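PDB 3MZ2: glycerophosphoryl diester phosphodiesterase from Parabacteroides distasonis, which probably hydrolyses glycerophosphodiesters to glycerol 3-phosphate and an alcohol, as enzymes of its TIM-barrel family do. Local coordinates for residues 10-15 / 132-137; 36-41 / 63-68; 54-59 / 266-271; 159-164 / 179-184. All blocks are in the same frame, centred on the assembly; numbering follows the deposited sequence.

Interaction 1. Residues 10-15 / 132-137; sequences NTLQIS and KTILIL
The carbonyl oxygen of Lys132 is the polar hub of this contact. Leu12 N donates to Lys132 O over 2.9 Å, from above the carbonyl plane, and Thr11 CA sits 3.3 Å from Lys132 O in a C-H...O contact. A water 3.2 Å from Lys132 O is equally far from Asn10 O and may bridge the two, although other acceptors compete for its protons. The setting is the floor of a TIM barrel: strand 10-12, paired with the C-terminal strand 289-291, meets the turn that leads from helix 122-129 into barrel strand 135-137. It illustrates how a chain terminus can be fastened beneath a barrel, the one backbone hydrogen bond between these two segments being backed by a patch of hydrocarbon. Thr11 CG2 lies 3.9 Å from Lys132 CA. The aliphatic chain of Lys132 turns off in another direction, and its NZ bonds to Trp128 O while making a cation-pi contact with the Trp128 ring. Leu20 touches both Ile14 and Ile134, so helix 17-23 lines the same patch. At the centre of the patch is Ile134, whose CG1 stands beside its own backbone N (chi1 -54°) and extends toward strand 10-12 and the loop after it. Two side chains cross Ile134 at about a right angle, and Ile134 CD1 meets Leu12 CD1 at 3.8 Å and Ile14 CD1 at 3.5 Å.

Interaction 2. Residues 36-41 / 63-68; sequences GHRGGR and TFEIDP. With SO4 (sulfate ion), chain C; SO4 (sulfate ion), chain G.
Gly36 pairs in parallel with Phe64, its N donating to Thr63 O (2.8 Å) and its O accepting from Glu65 N, after which the chain leaves the strand in a tight glycine-rich turn. Gly39 N reaches that same Gly36 O from the opposite face of its plane, so one carbonyl serves both sheet and turn. At its backbone angles a side chain on Gly39 would collide with the carbonyl oxygen of Arg38. Glu65 bends at chi2 (-95°), which turns CD back toward the loop, and its OE1 lies 2.9 Å from Arg38 N, which meets the oxygen nearly along its C-O axis. The His37 ring lies beside this carboxylate, the two planes only 5° apart, with Arg38 CG over one ring face. His37 ND1 bonds to Asp266, while NE2 points in plane to O2 of the chain C sulfate, like the others probably from the crystallisation liquor, at 3.0 Å. Arg38 extends to the same ion, its NE meeting O1 and its NH2 meeting O3, each at 2.9 Å. Arg38 NH1 turns to Glu47 and, weakly, to the chain G sulfate, which Arg41 NH1 holds through O2 at 2.7 Å. Asp67 OD2, bonded to Asn48, rests 3.3 Å from Arg38 CG. A leucine in place of Arg38 would probably leave the chain C sulfate gripped less firmly and deprive Glu47 of a cationic mate, leaving it to Arg41. A His-Arg pair after the first barrel strand, facing acidic residues on the second, is consistent with the phosphodiester site of this family at the C-terminal mouth of a TIM barrel.

Interaction 3. Residues 54-59 / 266-271; sequences ENTLSY and DRPIEV. With SO4 (sulfate ion), chain F.
Ile269 places CG1 beside its backbone N (chi1 -58°) and CG2 anti to that N, while the CG of Tyr59 also stands beside its own N (chi1 -64°), and these settings put the gamma carbons of Ile269 against the aromatic ring. Ile269 CG2 sits over one face of Tyr59, 4.0 Å from the ring centroid in a CH-pi contact, and the other branch ends with Ile269 CD1 3.5 Å from Tyr59 CD1. The same methyl also touches Asn55: Ile269 CD1 to Asn55 ND2 is 3.6 Å. Ile269 thus packs between Asn55 and Tyr59, one turn apart on helix 50-59, with no hydrogen bond across the contact. Deeper in, Thr56 CG2 meets Pro268 CG at 3.7 Å, the two side chains crossing at about a right angle, while Thr56 OG1 bonds to Thr52 O. Arg267, the N-cap residue of helix 268-275, takes no part in this patch. Its NH1 forms a salt bridge with Glu270 OE2 (3.1 Å), its NH2 bonds to O2 of a sulfate (2.9 Å), and its NE bonds to Asp240 O. An alanine here would probably leave Glu270 relying on Arg248 as its cationic mate and the sulfate without this grip. The contact sets the helix that follows the first barrel strand beside the helix that follows the eighth; Pro268 also rests on Ile34 of strand 33-36 and Thr56 on Ala62, just before strand 63-70.

Interaction 4. Residues 159-164 / 179-184; sequences YVMITV and NFMFEA
Ahead of the place where Met161 and Met181 touch, a water links the two chains, donating to Val160 O (2.8 Å) and accepting from Met181 N. The strands belong to a beta-alpha-beta crossover of the TIM barrel, running parallel and joined through helix 167-176, which packs on the outer face, a worked case of how the barrel builds its wall. Met161, a selenomethionine like Met181, lies alongside it with CG to CG at 3.7 Å, and the bend at its chi3 (60°) carries CE to 3.5 Å from Phe182 O. Ile162 takes both backbone bonds of the ladder at this level: its N donates to Met181 O (3.1 Å) and its O accepts from Glu183 N. Its side chain turns outward to the helices, where Ile162 CD1 sits over the centre of the Phe180 ring, 3.7 Å above its plane, and both residues also touch Ile151 and Phe173. Thr163 points the other way, into the barrel, side by side with Glu183, while its OG1 bonds weakly to Leu137 O. Val164 carries the ladder on, its N 2.9 Å from Glu183 O. Its two methyls part company: Val164 CG1 lies 3.7 Å from Phe182 CD1, and Val164 CG2 lies 3.9 Å from Ala184 CB.

How the interactions relate
From the N terminus, segment 10-15 opens interaction 1, which closes only at 132-137 and ties the terminal strand to the barrel floor. Nested inside that loop, interaction 2 joins the first two barrel strands at the opposite, C-terminal mouth. Helix 50-59 then opens interaction 3, which crosses both earlier contacts and closes near the end of the barrel at 266-271, bringing together the helices that follow the first and eighth barrel strands. Interaction 4, nested inside interaction 3 and in series with the others, pairs the fourth and fifth barrel strands, 160-164 and 182-185. Strand 135-137 lies between 63-70 and 160-164, so interactions 1, 2 and 4 share one curled sheet.

Interaction 1. Residues 10-15 / 132-137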
# COMPACT_ATOMS: atom_id res chain seq x y z
N ASN A 10 -5.67 -28.40 -15.19
CA ASN A 10 -4.62 -28.81 -14.26
C ASN A 10 -4.99 -28.33 -12.87
O ASN A 10 -5.40 -27.15 -12.69
CB ASN A 10 -3.28 -28.20 -14.64
CG ASN A 10 -2.73 -28.75 -15.93
OD1 ASN A 10 -2.18 -29.83 -15.97
ND2 ASN A 10 -2.82 -27.95 -16.98
N THR A 11 -4.84 -29.22 -11.89
CA THR A 11 -5.12 -28.90 -10.52
C THR A 11 -3.93 -29.22 -9.61
O THR A 11 -3.06 -30.05 -9.92
CB THR A 11 -6.39 -29.65 -9.98
OG1 THR A 11 -6.18 -31.07 -10.03
CG2 THR A 11 -7.60 -29.23 -10.79
N LEU A 12 -3.90 -28.52 -8.49
CA LEU A 12 -3.06 -28.93 -7.37
C LEU A 12 -3.89 -29.76 -6.37
O LEU A 12 -5.08 -29.52 -6.16
CB LEU A 12 -2.48 -27.71 -6.69
CG LEU A 12 -1.74 -26.68 -7.54
CD1 LEU A 12 -1.32 -25.46 -6.68
CD2 LEU A 12 -0.53 -27.31 -8.25
N GLN A 13 -3.24 -30.72 -5.74
CA GLN A 13 -3.88 -31.65 -4.82
C GLN A 13 -3.33 -31.47 -3.42
O GLN A 13 -2.34 -32.10 -3.04
CB GLN A 13 -3.70 -33.08 -5.33
CG GLN A 13 -4.33 -33.20 -6.74
CD GLN A 13 -5.85 -33.14 -6.69
OE1 GLN A 13 -6.50 -32.07 -6.85
NE2 GLN A 13 -6.45 -34.29 -6.43
N ILE A 14 -3.96 -30.55 -2.68
CA ILE A 14 -3.51 -30.08 -1.38
C ILE A 14 -4.72 -30.16 -0.48
O ILE A 14 -5.63 -29.34 -0.58
CB ILE A 14 -2.91 -28.65 -1.51
CG1 ILE A 14 -1.62 -28.69 -2.35
CG2 ILE A 14 -2.63 -28.06 -0.13
CD1 ILE A 14 -1.07 -27.37 -2.74
N SER A 15 -4.77 -31.16 0.39
CA SER A 15 -6.00 -31.43 1.15
C SER A 15 -6.07 -30.69 2.47
O SER A 15 -7.14 -30.61 3.05
CB SER A 15 -6.19 -32.91 1.49
OG SER A 15 -5.98 -33.79 0.40
N LYS A 132 -8.64 -27.03 -6.52
CA LYS A 132 -8.05 -26.74 -7.82
C LYS A 132 -6.69 -26.04 -7.75
O LYS A 132 -5.80 -26.35 -8.54
CB LYS A 132 -8.97 -25.90 -8.67
CG LYS A 132 -10.33 -26.50 -8.89
CD LYS A 132 -11.15 -25.61 -9.79
CE LYS A 132 -12.58 -26.10 -9.86
NZ LYS A 132 -13.46 -25.91 -8.63
N THR A 133 -6.54 -25.06 -6.86
CA THR A 133 -5.37 -24.20 -6.85
C THR A 133 -5.22 -23.54 -5.45
O THR A 133 -5.89 -23.93 -4.50
CB THR A 133 -5.49 -23.13 -7.98
OG1 THR A 133 -4.29 -22.34 -8.06
CG2 THR A 133 -6.67 -22.20 -7.76
N ILE A 134 -4.33 -22.58 -5.35
CA ILE A 134 -4.11 -21.81 -4.15
C ILE A 134 -4.17 -20.37 -4.59
O ILE A 134 -3.58 -20.01 -5.60
CB ILE A 134 -2.69 -22.06 -3.58
CG1 ILE A 134 -2.43 -23.52 -3.35
CG2 ILE A 134 -2.43 -21.22 -2.28
CD1 ILE A 134 -1.00 -23.87 -3.29
N LEU A 135 -4.89 -19.53 -3.86
CA LEU A 135 -4.91 -18.12 -4.11
C LEU A 135 -3.95 -17.42 -3.15
O LEU A 135 -3.73 -17.87 -2.00
CB LEU A 135 -6.35 -17.60 -3.85
CG LEU A 135 -7.49 -18.26 -4.63
CD1 LEU A 135 -8.84 -17.67 -4.20
CD2 LEU A 135 -7.25 -18.16 -6.11
N ILE A 136 -3.38 -16.32 -3.60
CA ILE A 136 -2.42 -15.56 -2.83
C ILE A 136 -2.89 -14.11 -2.79
O ILE A 136 -3.00 -13.45 -3.83
CB ILE A 136 -1.00 -15.66 -3.41
CG1 ILE A 136 -0.62 -17.14 -3.58
CG2 ILE A 136 -0.01 -14.89 -2.45
CD1 ILE A 136 0.78 -17.41 -4.30
N LEU A 137 -3.26 -13.64 -1.61
CA LEU A 137 -3.91 -12.35 -1.45
C LEU A 137 -2.89 -11.22 -1.28
O LEU A 137 -2.16 -11.14 -0.27
CB LEU A 137 -4.86 -12.31 -0.25
CG LEU A 137 -5.93 -13.43 -0.20
CD1 LEU A 137 -6.93 -13.17 0.97
CD2 LEU A 137 -6.67 -13.61 -1.53
O HOH W 1 -3.40 -25.83 -10.64

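Interaction 2. Residues 36-41 / 63-68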
# COMPACT_ATOMS: atom_id res chain seq x y z
N GLY A 36 0.15 -16.97 -11.43
CA GLY A 36 -0.44 -15.97 -12.28
C GLY A 36 -0.53 -14.67 -11.54
O GLY A 36 -1.33 -14.54 -10.60
N HIS A 37 0.28 -13.70 -11.94
CA HIS A 37 0.19 -12.33 -11.42
C HIS A 37 -1.13 -11.67 -11.76
O HIS A 37 -1.54 -11.56 -12.94
CB HIS A 37 1.33 -11.50 -12.02
CG HIS A 37 1.45 -10.11 -11.46
ND1 HIS A 37 1.18 -8.98 -12.20
CD2 HIS A 37 1.87 -9.67 -10.24
CE1 HIS A 37 1.43 -7.91 -11.47
NE2 HIS A 37 1.86 -8.30 -10.29
N ARG A 38 -1.80 -11.20 -10.70
CA ARG A 38 -3.13 -10.58 -10.77
C ARG A 38 -4.05 -11.51 -11.52
O ARG A 38 -4.92 -11.05 -12.24
CB ARG A 38 -3.10 -9.19 -11.45
CG ARG A 38 -2.20 -8.14 -10.84
CD ARG A 38 -2.31 -6.81 -11.60
NE ARG A 38 -1.25 -5.84 -11.34
CZ ARG A 38 -0.88 -4.87 -12.18
NH1 ARG A 38 -1.51 -4.69 -13.33
NH2 ARG A 38 0.10 -4.04 -11.85
N GLY A 39 -3.80 -12.82 -11.41
CA GLY A 39 -4.48 -13.85 -12.11
C GLY A 39 -3.97 -14.34 -13.45
O GLY A 39 -4.46 -15.31 -13.97
N GLY A 40 -2.94 -13.70 -14.01
CA GLY A 40 -2.58 -13.87 -15.42
C GLY A 40 -3.52 -13.04 -16.30
O GLY A 40 -4.61 -12.65 -15.87
N ARG A 41 -3.11 -12.77 -17.53
CA ARG A 41 -3.93 -12.06 -18.48
C ARG A 41 -3.48 -12.34 -19.90
O ARG A 41 -2.36 -12.81 -20.15
CB ARG A 41 -3.89 -10.58 -18.23
CG ARG A 41 -2.52 -9.96 -18.51
CD ARG A 41 -2.36 -8.56 -17.91
NE ARG A 41 -1.12 -7.95 -18.34
CZ ARG A 41 -0.59 -6.81 -17.87
NH1 ARG A 41 -1.16 -6.15 -16.87
NH2 ARG A 41 0.55 -6.37 -18.38
N THR A 63 -0.74 -21.28 -9.25
CA THR A 63 -1.39 -20.54 -8.19
C THR A 63 -1.73 -19.17 -8.75
O THR A 63 -1.28 -18.81 -9.84
CB THR A 63 -0.49 -20.36 -6.98
OG1 THR A 63 0.74 -19.77 -7.40
CG2 THR A 63 -0.20 -21.73 -6.34
N PHE A 64 -2.58 -18.43 -8.05
CA PHE A 64 -3.02 -17.11 -8.52
C PHE A 64 -2.88 -16.06 -7.41
O PHE A 64 -3.48 -16.18 -6.37
CB PHE A 64 -4.48 -17.18 -9.03
CG PHE A 64 -4.65 -18.13 -10.19
CD1 PHE A 64 -4.14 -17.79 -11.41
CD2 PHE A 64 -5.19 -19.36 -10.04
CE1 PHE A 64 -4.27 -18.64 -12.51
CE2 PHE A 64 -5.30 -20.24 -11.13
CZ PHE A 64 -4.79 -19.88 -12.37
N GLU A 65 -2.15 -15.01 -7.74
CA GLU A 65 -1.98 -13.86 -6.86
C GLU A 65 -3.06 -12.87 -7.29
O GLU A 65 -3.19 -12.57 -8.47
CB GLU A 65 -0.59 -13.30 -7.10
CG GLU A 65 -0.29 -12.13 -6.19
CD GLU A 65 -0.57 -10.78 -6.78
OE1 GLU A 65 -0.93 -10.64 -7.96
OE2 GLU A 65 -0.40 -9.81 -6.00
N ILE A 66 -3.88 -12.40 -6.35
CA ILE A 66 -5.05 -11.61 -6.68
C ILE A 66 -5.14 -10.38 -5.78
O ILE A 66 -4.45 -10.28 -4.74
CB ILE A 66 -6.34 -12.51 -6.60
CG1 ILE A 66 -6.54 -13.08 -5.20
CG2 ILE A 66 -6.22 -13.65 -7.64
CD1 ILE A 66 -7.81 -13.95 -4.99
N ASP A 67 -6.01 -9.45 -6.18
CA ASP A 67 -6.11 -8.12 -5.59
C ASP A 67 -7.48 -7.84 -4.95
O ASP A 67 -8.37 -7.28 -5.60
CB ASP A 67 -5.84 -7.04 -6.69
CG ASP A 67 -4.48 -7.20 -7.32
OD1 ASP A 67 -3.49 -7.02 -6.57
OD2 ASP A 67 -4.39 -7.47 -8.53
N PRO A 68 -7.66 -8.23 -3.67
CA PRO A 68 -8.92 -7.96 -2.96
C PRO A 68 -9.05 -6.50 -2.57
O PRO A 68 -8.09 -5.88 -2.11
CB PRO A 68 -8.86 -8.85 -1.71
CG PRO A 68 -7.56 -9.54 -1.73
CD PRO A 68 -6.71 -8.95 -2.83
S SO4 C . 1.38 -5.43 -8.53
O1 SO4 C . 0.10 -6.10 -8.78
O2 SO4 C . 2.32 -6.43 -8.04
O3 SO4 C . 1.94 -4.82 -9.75
O4 SO4 C . 1.12 -4.30 -7.61
S SO4 G . 0.49 -2.95 -15.86
O1 SO4 G . -0.05 -2.76 -17.22
O2 SO4 G . 0.27 -4.33 -15.45
O3 SO4 G . 1.92 -2.64 -15.86
O4 SO4 G . -0.19 -2.11 -14.86

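Interaction 3. Residues 54-59 / 266-271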
# COMPACT_ATOMS: atom_id res chain seq x y z
N GLU A 54 -9.41 -19.88 -14.90
CA GLU A 54 -9.80 -21.15 -15.53
C GLU A 54 -9.01 -21.44 -16.83
O GLU A 54 -8.53 -22.58 -17.06
CB GLU A 54 -11.31 -21.12 -15.84
CG GLU A 54 -12.17 -21.03 -14.60
CD GLU A 54 -13.60 -20.52 -14.84
OE1 GLU A 54 -14.05 -20.44 -16.02
OE2 GLU A 54 -14.27 -20.21 -13.82
N ASN A 55 -8.88 -20.41 -17.65
CA ASN A 55 -8.08 -20.49 -18.88
C ASN A 55 -6.64 -20.87 -18.56
O ASN A 55 -6.08 -21.79 -19.17
CB ASN A 55 -8.10 -19.16 -19.63
CG ASN A 55 -7.39 -19.24 -20.98
OD1 ASN A 55 -7.78 -20.05 -21.83
ND2 ASN A 55 -6.40 -18.38 -21.21
N THR A 56 -6.02 -20.21 -17.60
CA THR A 56 -4.65 -20.55 -17.26
C THR A 56 -4.52 -22.02 -16.85
O THR A 56 -3.63 -22.69 -17.31
CB THR A 56 -4.09 -19.65 -16.15
OG1 THR A 56 -4.08 -18.29 -16.59
CG2 THR A 56 -2.65 -20.02 -15.74
N LEU A 57 -5.39 -22.53 -15.98
CA LEU A 57 -5.33 -23.94 -15.59
C LEU A 57 -5.50 -24.95 -16.73
O LEU A 57 -5.02 -26.09 -16.63
CB LEU A 57 -6.33 -24.24 -14.50
CG LEU A 57 -6.08 -23.54 -13.17
CD1 LEU A 57 -7.04 -24.12 -12.15
CD2 LEU A 57 -4.64 -23.62 -12.68
N SER A 58 -6.16 -24.57 -17.83
CA SER A 58 -6.29 -25.45 -18.99
C SER A 58 -4.94 -25.76 -19.65
O SER A 58 -4.76 -26.80 -20.28
CB SER A 58 -7.23 -24.84 -20.04
OG SER A 58 -8.50 -24.52 -19.48
N TYR A 59 -3.97 -24.84 -19.49
CA TYR A 59 -2.61 -24.98 -20.05
C TYR A 59 -1.53 -25.38 -19.03
O TYR A 59 -0.56 -26.04 -19.38
CB TYR A 59 -2.17 -23.67 -20.68
CG TYR A 59 -2.98 -23.23 -21.86
CD1 TYR A 59 -4.10 -22.46 -21.71
CD2 TYR A 59 -2.57 -23.56 -23.16
CE1 TYR A 59 -4.86 -22.03 -22.80
CE2 TYR A 59 -3.32 -23.13 -24.28
CZ TYR A 59 -4.46 -22.37 -24.08
OH TYR A 59 -5.23 -21.92 -25.14
N ASP A 266 2.55 -12.17 -15.54
CA ASP A 266 1.30 -11.78 -16.18
C ASP A 266 1.01 -12.73 -17.36
O ASP A 266 -0.09 -12.70 -17.88
CB ASP A 266 1.34 -10.33 -16.71
CG ASP A 266 1.25 -9.30 -15.60
OD1 ASP A 266 0.57 -9.57 -14.61
OD2 ASP A 266 1.86 -8.21 -15.74
N ARG A 267 2.00 -13.53 -17.76
CA ARG A 267 1.93 -14.41 -18.90
C ARG A 267 2.19 -15.87 -18.53
O ARG A 267 3.06 -16.50 -19.10
CB ARG A 267 2.95 -13.98 -19.95
CG ARG A 267 2.86 -12.53 -20.41
CD ARG A 267 4.00 -12.23 -21.38
NE ARG A 267 4.02 -10.83 -21.82
CZ ARG A 267 3.30 -10.34 -22.84
NH1 ARG A 267 2.50 -11.12 -23.54
NH2 ARG A 267 3.40 -9.05 -23.16
N PRO A 268 1.43 -16.40 -17.56
CA PRO A 268 1.73 -17.76 -17.06
C PRO A 268 1.72 -18.89 -18.10
O PRO A 268 2.42 -19.90 -17.94
CB PRO A 268 0.64 -17.98 -16.01
CG PRO A 268 -0.49 -17.05 -16.43
CD PRO A 268 0.21 -15.84 -16.94
N ILE A 269 0.88 -18.75 -19.13
CA ILE A 269 0.80 -19.74 -20.21
C ILE A 269 2.07 -19.69 -21.02
O ILE A 269 2.65 -20.73 -21.38
CB ILE A 269 -0.45 -19.58 -21.09
CG1 ILE A 269 -1.72 -19.70 -20.23
CG2 ILE A 269 -0.44 -20.70 -22.23
CD1 ILE A 269 -2.95 -19.21 -20.95
N GLU A 270 2.59 -18.49 -21.27
CA GLU A 270 3.86 -18.40 -21.99
C GLU A 270 4.98 -18.99 -21.14
O GLU A 270 5.91 -19.65 -21.67
CB GLU A 270 4.21 -16.95 -22.34
CG GLU A 270 3.40 -16.37 -23.43
CD GLU A 270 3.96 -15.01 -23.89
OE1 GLU A 270 5.18 -14.82 -23.92
OE2 GLU A 270 3.15 -14.13 -24.20
N VAL A 271 4.94 -18.73 -19.83
CA VAL A 271 5.93 -19.28 -18.92
C VAL A 271 5.89 -20.82 -19.01
O VAL A 271 6.94 -21.46 -19.18
CB VAL A 271 5.77 -18.82 -17.46
CG1 VAL A 271 6.84 -19.49 -16.59
CG2 VAL A 271 5.95 -17.33 -17.38
S SO4 F . 3.50 -5.48 -21.96
O1 SO4 F . 2.59 -5.60 -23.10
O2 SO4 F . 4.33 -6.68 -21.85
O3 SO4 F . 4.36 -4.31 -22.15
O4 SO4 F . 2.72 -5.27 -20.74

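Interaction 4. Residues 159-164 / 179-184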
# COMPACT_ATOMS: atom_id res chain seq x y z
N TYR A 159 -5.66 -23.24 1.12
CA TYR A 159 -5.74 -22.78 -0.26
C TYR A 159 -5.82 -21.26 -0.43
O TYR A 159 -6.01 -20.79 -1.55
CB TYR A 159 -6.86 -23.47 -1.06
CG TYR A 159 -8.24 -23.38 -0.47
CD1 TYR A 159 -8.66 -24.26 0.55
CD2 TYR A 159 -9.23 -22.53 -1.04
CE1 TYR A 159 -9.93 -24.18 1.08
CE2 TYR A 159 -10.50 -22.48 -0.53
CZ TYR A 159 -10.85 -23.27 0.54
OH TYR A 159 -12.13 -23.21 1.03
N VAL A 160 -5.68 -20.51 0.64
CA VAL A 160 -5.66 -19.03 0.53
C VAL A 160 -4.48 -18.55 1.38
O VAL A 160 -4.52 -18.64 2.61
CB VAL A 160 -6.98 -18.40 1.00
CG1 VAL A 160 -6.96 -16.84 0.78
CG2 VAL A 160 -8.20 -19.04 0.33
N MSE A 161 -3.43 -18.07 0.71
CA MSE A 161 -2.20 -17.59 1.36
C MSE A 161 -2.25 -16.08 1.47
O MSE A 161 -3.01 -15.44 0.72
CB MSE A 161 -0.94 -17.98 0.56
CG MSE A 161 -0.71 -19.44 0.56
SE MSE A 161 0.57 -20.01 -0.81
CE MSE A 161 2.17 -19.03 -0.26
N ILE A 162 -1.42 -15.54 2.35
CA ILE A 162 -1.41 -14.08 2.59
C ILE A 162 -0.03 -13.52 2.23
O ILE A 162 0.97 -14.04 2.67
CB ILE A 162 -1.71 -13.77 4.07
CG1 ILE A 162 -3.06 -14.40 4.48
CG2 ILE A 162 -1.74 -12.23 4.32
CD1 ILE A 162 -3.25 -14.55 6.02
N THR A 163 -0.01 -12.46 1.42
CA THR A 163 1.23 -11.78 1.09
C THR A 163 1.55 -10.84 2.22
O THR A 163 0.69 -10.06 2.65
CB THR A 163 1.12 -10.98 -0.23
OG1 THR A 163 0.78 -11.87 -1.28
CG2 THR A 163 2.50 -10.31 -0.54
N VAL A 164 2.79 -10.92 2.69
CA VAL A 164 3.29 -10.06 3.78
C VAL A 164 4.60 -9.45 3.35
O VAL A 164 5.42 -10.13 2.66
CB VAL A 164 3.47 -10.86 5.11
CG1 VAL A 164 2.08 -11.30 5.66
CG2 VAL A 164 4.42 -12.04 4.96
N ASN A 179 -1.92 -21.52 11.49
CA ASN A 179 -2.06 -22.36 10.32
C ASN A 179 -2.00 -21.56 9.02
O ASN A 179 -2.06 -22.13 7.94
CB ASN A 179 -3.36 -23.14 10.41
CG ASN A 179 -3.32 -24.21 11.52
OD1 ASN A 179 -2.28 -24.83 11.79
ND2 ASN A 179 -4.41 -24.36 12.22
N PHE A 180 -1.86 -20.24 9.09
CA PHE A 180 -1.72 -19.48 7.85
C PHE A 180 -0.39 -19.77 7.13
O PHE A 180 0.66 -19.99 7.76
CB PHE A 180 -1.74 -17.99 8.12
CG PHE A 180 -3.07 -17.39 8.51
CD1 PHE A 180 -4.28 -17.80 7.95
CD2 PHE A 180 -3.09 -16.30 9.37
CE1 PHE A 180 -5.48 -17.21 8.34
CE2 PHE A 180 -4.25 -15.68 9.73
CZ PHE A 180 -5.44 -16.11 9.21
N MSE A 181 -0.44 -19.73 5.81
CA MSE A 181 0.75 -19.84 4.96
C MSE A 181 0.98 -18.50 4.30
O MSE A 181 0.02 -17.87 3.86
CB MSE A 181 0.53 -20.94 3.95
CG MSE A 181 1.59 -21.22 2.92
SE MSE A 181 2.93 -22.44 3.66
CE MSE A 181 4.45 -21.69 2.74
N PHE A 182 2.25 -18.10 4.16
CA PHE A 182 2.59 -16.79 3.66
C PHE A 182 3.37 -16.79 2.35
O PHE A 182 4.24 -17.67 2.15
CB PHE A 182 3.44 -16.06 4.72
CG PHE A 182 2.70 -15.86 6.00
CD1 PHE A 182 1.62 -15.00 6.05
CD2 PHE A 182 3.06 -16.57 7.12
CE1 PHE A 182 0.91 -14.85 7.22
CE2 PHE A 182 2.35 -16.44 8.32
CZ PHE A 182 1.30 -15.55 8.39
N GLU A 183 3.10 -15.77 1.54
CA GLU A 183 4.08 -15.32 0.54
C GLU A 183 4.78 -14.11 1.20
O GLU A 183 4.16 -13.11 1.45
CB GLU A 183 3.43 -14.90 -0.78
CG GLU A 183 4.48 -14.33 -1.72
CD GLU A 183 3.93 -13.78 -2.99
OE1 GLU A 183 3.26 -14.56 -3.73
OE2 GLU A 183 4.26 -12.61 -3.26
N ALA A 184 6.04 -14.26 1.56
CA ALA A 184 6.79 -13.22 2.26
C ALA A 184 7.79 -12.54 1.34
O ALA A 184 8.49 -13.20 0.62
CB ALA A 184 7.52 -13.85 3.47
O HOH W 2 -3.08 -19.94 4.64